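Local coordinates for tylactone synthase starter module and modules 1 & 2 (Streptomyces fradiae, PDB 2Z5L), which probably reduces the beta-keto group of the growing polyketide chain with NADPH, as the first ketoreductase of tylosin assembly, at residues A[173-181]-A[487-495]. Numbering follows the deposited sequence.
Sequences ALELPDIWG and PATNAIRPG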
loop_
_atom_site.group_PDB
_atom_site.type_symbol
_atom_site.label_atom_id
_atom_site.label_comp_id
_atom_site.label_asym_id
_atom_site.label_seq_id
_atom_site.Cartn_x
_atom_site.Cartn_y
_atom_site.Cartn_z
ATOM N N ALA A 173 -10.002 -8.637 2.584
ATOM C CA ALA A 173 -10.884 -8.683 3.743
ATOM C C ALA A 173 -12.249 -8.065 3.447
ATOM O O ALA A 173 -13.288 -8.592 3.853
ATOM C CB ALA A 173 -10.232 -7.960 4.923
ATOM N N LEU A 174 -12.231 -6.953 2.718
ATOM C CA LEU A 174 -13.440 -6.215 2.364
ATOM C C LEU A 174 -14.208 -6.793 1.185
ATOM O O LEU A 174 -15.439 -6.687 1.109
ATOM C CB LEU A 174 -13.077 -4.758 2.063
ATOM C CG LEU A 174 -12.416 -3.961 3.194
ATOM C CD1 LEU A 174 -11.611 -2.816 2.606
ATOM C CD2 LEU A 174 -13.470 -3.457 4.162
ATOM N N GLU A 175 -13.477 -7.395 0.257
ATOM C CA GLU A 175 -14.084 -7.991 -0.929
ATOM C C GLU A 175 -14.625 -9.398 -0.718
ATOM O O GLU A 175 -15.655 -9.776 -1.293
ATOM C CB GLU A 175 -13.070 -8.027 -2.063
ATOM C CG GLU A 175 -13.110 -6.818 -2.944
ATOM C CD GLU A 175 -12.273 -7.019 -4.179
ATOM O OE1 GLU A 175 -12.447 -8.066 -4.836
ATOM O OE2 GLU A 175 -11.444 -6.139 -4.484
ATOM N N LEU A 176 -13.908 -10.156 0.106
ATOM C CA LEU A 176 -14.249 -11.536 0.420
ATOM C C LEU A 176 -14.187 -11.767 1.930
ATOM O O LEU A 176 -13.363 -12.534 2.410
ATOM C CB LEU A 176 -13.260 -12.472 -0.279
ATOM C CG LEU A 176 -13.003 -12.147 -1.753
ATOM C CD1 LEU A 176 -11.996 -13.141 -2.345
ATOM C CD2 LEU A 176 -14.330 -12.204 -2.511
ATOM N N PRO A 177 -15.071 -11.118 2.695
ATOM C CA PRO A 177 -15.119 -11.243 4.162
ATOM C C PRO A 177 -15.245 -12.667 4.702
ATOM O O PRO A 177 -14.672 -12.989 5.736
ATOM C CB PRO A 177 -16.342 -10.409 4.549
ATOM C CG PRO A 177 -16.496 -9.459 3.442
ATOM C CD PRO A 177 -16.167 -10.266 2.210
ATOM N N ASP A 178 -16.012 -13.501 4.009
ATOM C CA ASP A 178 -16.243 -14.869 4.446
ATOM C C ASP A 178 -15.123 -15.829 4.084
ATOM O O ASP A 178 -15.096 -16.959 4.569
ATOM C CB ASP A 178 -17.547 -15.397 3.856
ATOM C CG ASP A 178 -18.716 -14.474 4.109
ATOM O OD1 ASP A 178 -18.818 -13.940 5.234
ATOM O OD2 ASP A 178 -19.533 -14.291 3.181
ATOM N N ILE A 179 -14.205 -15.381 3.235
ATOM C CA ILE A 179 -13.089 -16.212 2.796
ATOM C C ILE A 179 -11.758 -15.763 3.384
ATOM O O ILE A 179 -10.964 -16.586 3.848
ATOM C CB ILE A 179 -12.990 -16.209 1.241
ATOM C CG1 ILE A 179 -14.191 -16.935 0.637
ATOM C CG2 ILE A 179 -11.712 -16.867 0.789
ATOM C CD1 ILE A 179 -14.244 -16.884 -0.868
ATOM N N TRP A 180 -11.512 -14.456 3.376
ATOM C CA TRP A 180 -10.252 -13.942 3.897
ATOM C C TRP A 180 -10.100 -14.081 5.406
ATOM O O TRP A 180 -10.962 -13.657 6.177
ATOM C CB TRP A 180 -10.063 -12.472 3.512
ATOM C CG TRP A 180 -8.705 -11.980 3.872
ATOM C CD1 TRP A 180 -8.374 -11.123 4.885
ATOM C CD2 TRP A 180 -7.477 -12.363 3.252
ATOM N NE1 TRP A 180 -7.012 -10.950 4.932
ATOM C CE2 TRP A 180 -6.437 -11.701 3.940
ATOM C CE3 TRP A 180 -7.153 -13.206 2.176
ATOM C CZ2 TRP A 180 -5.094 -11.855 3.592
ATOM C CZ3 TRP A 180 -5.813 -13.357 1.833
ATOM C CH2 TRP A 180 -4.805 -12.683 2.540
ATOM N N GLY A 181 -8.988 -14.671 5.819
ATOM C CA GLY A 181 -8.736 -14.840 7.234
ATOM C C GLY A 181 -7.959 -13.659 7.790
ATOM O O GLY A 181 -8.512 -12.829 8.505
ATOM N N PRO A 487 -19.279 2.507 11.167
ATOM C CA PRO A 487 -20.388 1.558 11.040
ATOM C C PRO A 487 -20.435 0.848 9.688
ATOM O O PRO A 487 -20.690 -0.356 9.620
ATOM C CB PRO A 487 -21.616 2.435 11.284
ATOM C CG PRO A 487 -21.196 3.762 10.741
ATOM C CD PRO A 487 -19.777 3.892 11.263
ATOM N N ALA A 488 -20.179 1.597 8.619
ATOM C CA ALA A 488 -20.205 1.053 7.262
ATOM C C ALA A 488 -19.133 -0.005 7.041
ATOM O O ALA A 488 -19.418 -1.131 6.636
ATOM C CB ALA A 488 -20.035 2.180 6.253
ATOM N N THR A 489 -17.895 0.380 7.303
ATOM C CA THR A 489 -16.765 -0.506 7.137
ATOM C C THR A 489 -16.904 -1.735 8.022
ATOM O O THR A 489 -16.438 -2.820 7.673
ATOM C CB THR A 489 -15.473 0.241 7.470
ATOM O OG1 THR A 489 -15.334 1.348 6.571
ATOM C CG2 THR A 489 -14.266 -0.675 7.343
ATOM N N ASN A 490 -17.561 -1.574 9.162
ATOM C CA ASN A 490 -17.730 -2.695 10.070
ATOM C C ASN A 490 -18.830 -3.644 9.599
ATOM O O ASN A 490 -18.798 -4.837 9.901
ATOM C CB ASN A 490 -18.027 -2.190 11.481
ATOM C CG ASN A 490 -17.944 -3.292 12.518
ATOM O OD1 ASN A 490 -16.973 -3.375 13.276
ATOM N ND2 ASN A 490 -18.975 -4.138 12.570
ATOM N N ALA A 491 -19.788 -3.113 8.846
ATOM C CA ALA A 491 -20.885 -3.920 8.319
ATOM C C ALA A 491 -20.361 -4.912 7.279
ATOM O O ALA A 491 -20.884 -6.024 7.139
ATOM C CB ALA A 491 -21.939 -3.019 7.691
ATOM N N ILE A 492 -19.335 -4.498 6.542
ATOM C CA ILE A 492 -18.722 -5.342 5.518
ATOM C C ILE A 492 -17.780 -6.325 6.196
ATOM O O ILE A 492 -17.844 -7.523 5.957
ATOM C CB ILE A 492 -17.880 -4.505 4.514
ATOM C CG1 ILE A 492 -18.758 -3.448 3.841
ATOM C CG2 ILE A 492 -17.258 -5.413 3.454
ATOM C CD1 ILE A 492 -17.968 -2.428 3.025
ATOM N N ARG A 493 -16.916 -5.801 7.057
ATOM C CA ARG A 493 -15.929 -6.615 7.756
ATOM C C ARG A 493 -15.626 -6.026 9.142
ATOM O O ARG A 493 -15.169 -4.887 9.255
ATOM C CB ARG A 493 -14.654 -6.669 6.898
ATOM C CG ARG A 493 -13.423 -7.310 7.538
ATOM C CD ARG A 493 -13.410 -8.826 7.403
ATOM N NE ARG A 493 -12.094 -9.367 7.740
ATOM C CZ ARG A 493 -11.722 -10.623 7.520
ATOM N NH1 ARG A 493 -12.565 -11.480 6.961
ATOM N NH2 ARG A 493 -10.501 -11.012 7.849
ATOM N N PRO A 494 -15.905 -6.787 10.215
ATOM C CA PRO A 494 -15.644 -6.316 11.578
ATOM C C PRO A 494 -14.151 -6.400 11.878
ATOM O O PRO A 494 -13.462 -7.285 11.358
ATOM C CB PRO A 494 -16.467 -7.277 12.436
ATOM C CG PRO A 494 -16.367 -8.544 11.668
ATOM C CD PRO A 494 -16.605 -8.080 10.243
ATOM N N GLY A 495 -13.646 -5.487 12.706
ATOM C CA GLY A 495 -12.226 -5.500 13.019
ATOM C C GLY A 495 -11.788 -4.495 14.063
ATOM O O GLY A 495 -12.562 -3.636 14.489
#
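Pro177 and Arg493 bring their CA atoms to 5.9 Å where the turn linking helix 160-175 to strand 180-186 meets the residues that leave helix 482-492. The turn is a helix-to-strand connection in the N-terminal, Rossmann-like half of this short-chain dehydrogenase/reductase family ketoreductase, and the contact joins helix 482-492, near the C-terminus, to the start of strand 180-186. Arg493 does most of the work. With CG anti to the backbone N (chi1 172°) and the chain bent at chi2 (84°), it runs past Ala173, whose CB lies over one guanidinium face, 3.7 Å from Arg493 NE. Three carbonyl oxygens line the guanidinium edge. Arg493 NH1 gives a hydrogen bond of 2.8 Å to Trp180 O and lies 2.9 Å from Pro177 O; NH2 makes two weak, more bent ones, to Trp180 O and Gly181 O. Asp231 forms a salt bridge with NH2, and Arg141 also donates to Trp180 O and Pro177 O. The Trp180 ring, tilted 42° from the guanidinium plane, brings CD1 to 3.6 Å from Arg493 NH2. Nearer the helix end, Ile492 CG2 packs 4.1 Å from Pro177 CG and also meets Leu174 CD2. The same CG2 comes within 3.2 Å of Leu174 O, a tight methyl-to-carbonyl approach.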